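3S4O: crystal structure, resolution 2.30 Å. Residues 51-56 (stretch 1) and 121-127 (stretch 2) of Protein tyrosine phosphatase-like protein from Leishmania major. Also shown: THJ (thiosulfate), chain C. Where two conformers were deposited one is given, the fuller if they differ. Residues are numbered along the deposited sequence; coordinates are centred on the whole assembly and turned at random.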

# COMPACT_ATOMS: atom_id res chain seq x y z
N LEU A 51 -0.28 -8.24 1.42
CA LEU A 51 1.08 -7.72 1.39
C LEU A 51 1.52 -7.59 -0.04
O LEU A 51 1.52 -8.56 -0.79
CB LEU A 51 2.05 -8.62 2.15
CG LEU A 51 3.49 -8.08 2.34
CD1 LEU A 51 3.55 -6.77 3.09
CD2 LEU A 51 4.35 -9.12 3.05
N VAL A 52 1.87 -6.36 -0.42
CA VAL A 52 2.29 -6.04 -1.78
C VAL A 52 3.78 -5.72 -1.78
O VAL A 52 4.23 -4.80 -1.09
CB VAL A 52 1.49 -4.85 -2.37
CG1 VAL A 52 1.93 -4.53 -3.81
CG2 VAL A 52 0.00 -5.15 -2.32
N ARG A 53 4.55 -6.50 -2.52
CA ARG A 53 5.95 -6.15 -2.68
C ARG A 53 6.19 -5.63 -4.08
O ARG A 53 5.87 -6.28 -5.07
CB ARG A 53 6.91 -7.29 -2.32
CG ARG A 53 6.71 -8.57 -3.04
CD ARG A 53 7.44 -9.69 -2.31
NE ARG A 53 7.53 -10.89 -3.13
CZ ARG A 53 8.38 -11.89 -2.94
NH1 ARG A 53 9.25 -11.86 -1.93
NH2 ARG A 53 8.36 -12.92 -3.76
N VAL A 54 6.75 -4.43 -4.14
CA VAL A 54 6.97 -3.74 -5.40
C VAL A 54 8.46 -3.74 -5.79
O VAL A 54 8.82 -3.07 -6.75
CB VAL A 54 6.38 -2.31 -5.38
CG1 VAL A 54 4.86 -2.36 -5.29
CG2 VAL A 54 6.92 -1.50 -4.22
N CYS A 55 9.27 -4.53 -5.09
CA CYS A 55 10.72 -4.63 -5.32
C CYS A 55 11.02 -6.02 -5.84
O CYS A 55 10.14 -6.87 -5.89
CB CYS A 55 11.51 -4.45 -4.01
SG CYS A 55 11.08 -5.67 -2.71
N GLY A 56 12.28 -6.27 -6.20
CA GLY A 56 12.69 -7.60 -6.65
C GLY A 56 12.77 -8.52 -5.43
O GLY A 56 13.28 -8.09 -4.38
N GLY A 121 9.91 5.69 -2.21
CA GLY A 121 9.55 5.92 -3.61
C GLY A 121 8.37 5.08 -4.04
O GLY A 121 7.24 5.56 -4.08
N ARG A 122 8.65 3.81 -4.31
CA ARG A 122 7.71 2.94 -5.00
C ARG A 122 6.51 2.58 -4.11
O ARG A 122 5.36 2.64 -4.55
CB ARG A 122 8.44 1.69 -5.45
CG ARG A 122 9.38 1.92 -6.57
CD ARG A 122 10.12 0.64 -6.91
NE ARG A 122 11.33 0.55 -6.12
CZ ARG A 122 12.32 -0.30 -6.33
NH1 ARG A 122 12.27 -1.20 -7.30
NH2 ARG A 122 13.38 -0.27 -5.53
N ALA A 123 6.81 2.20 -2.88
CA ALA A 123 5.76 1.89 -1.90
C ALA A 123 4.81 3.07 -1.67
O ALA A 123 3.61 2.91 -1.84
CB ALA A 123 6.35 1.38 -0.58
N PRO A 124 5.34 4.24 -1.31
CA PRO A 124 4.48 5.40 -1.06
C PRO A 124 3.66 5.86 -2.24
O PRO A 124 2.57 6.41 -2.04
CB PRO A 124 5.47 6.51 -0.69
CG PRO A 124 6.64 5.84 -0.22
CD PRO A 124 6.73 4.52 -0.92
N ILE A 125 4.16 5.70 -3.46
CA ILE A 125 3.40 6.24 -4.58
C ILE A 125 2.15 5.42 -4.85
O ILE A 125 1.16 5.98 -5.29
CB ILE A 125 4.22 6.51 -5.85
CG1 ILE A 125 3.60 7.73 -6.54
CG2 ILE A 125 4.29 5.28 -6.75
CD1 ILE A 125 4.17 8.07 -7.85
N LEU A 126 2.16 4.13 -4.54
CA LEU A 126 0.94 3.30 -4.62
C LEU A 126 -0.09 3.76 -3.62
O LEU A 126 -1.29 3.80 -3.89
CB LEU A 126 1.24 1.82 -4.36
CG LEU A 126 1.69 0.99 -5.57
CD1 LEU A 126 1.41 -0.48 -5.27
CD2 LEU A 126 1.02 1.39 -6.89
N VAL A 127 0.38 4.09 -2.42
CA VAL A 127 -0.50 4.56 -1.36
C VAL A 127 -1.08 5.92 -1.75
O VAL A 127 -2.28 6.14 -1.63
CB VAL A 127 0.22 4.63 -0.02
CG1 VAL A 127 -0.63 5.34 1.02
CG2 VAL A 127 0.56 3.22 0.43
S1 THJ C . 11.51 2.47 -2.48
O1 THJ C . 11.42 2.15 -3.92
O2 THJ C . 11.76 3.92 -2.32
O3 THJ C . 12.66 1.74 -1.88
S2 THJ C . 9.86 1.97 -1.59

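Contact between the end of a β-strand with the loop that follows it (Leu51 to Gly56) and the start of an α-helix (Gly121 to Val127), with thiosulfate bound at the helix N-terminus; the residues that touch are at least 67 apart in sequence. The contact is small, burying 219 Å² summed over both sides, and no hydrogen bond crosses it; the contacts across it are van der Waals ones. The closest CA atoms across it, those of Val54 and Arg122, lie 6.7 Å apart.

Apolar packing centres on Val54, which has the largest covered area of any residue here. Its CA-to-CB bond points toward the helix, and its two methyls meet different neighbours: CG2 lies 3.7 Å from CB of Arg122 and 3.9 Å from N of Ala123, at the first turn, whereas CG1 reaches CD1 of Leu126 at 3.9 Å. Arg122 and Leu126 are four residues apart, about one helical turn, so both present their CA-to-CB bonds toward the strand and loop. The same Leu126 CD1 also approaches CG1 of Val52, at a looser 4.3 Å. Val52 and Val54 both point toward the helix, while Leu51 and Arg53 are out of its reach, as expected from the alternation of side chains along an extended chain.

The aliphatic base of Arg122 packs on Val54, and its chain then runs out past the loop. CA of Cys55 lies over one face of the guanidinium, 4.3 Å from NH1; this is a van der Waals approach. Thiosulfate O1 instead sits at the guanidinium edge, near its plane, where N-H groups can point at an acceptor.

The anion is bound through Arg122, which gives O1 two hydrogen bonds: one from side-chain NE to O1 at 2.7 Å, nearly straight at 172°, and a weak one from backbone N to O1 at 3.3 Å. The position of NE is less certain because it lies too close to an atom elsewhere in the model. N of Gly121 is 2.6 Å from O2, and N of Ala123 is 3.3 Å from S2, so the anion sits against the amino end of the helix. Gly121 has no side chain, and a CB in the ideal position would fall 3.0 Å from O2, a clash.

At the helix start, Gly121 occupies the N-cap position, and its O accepts a hydrogen bond from N of Ile125 at 3.1 Å, closing the first turn that carries Arg122 and Ala123.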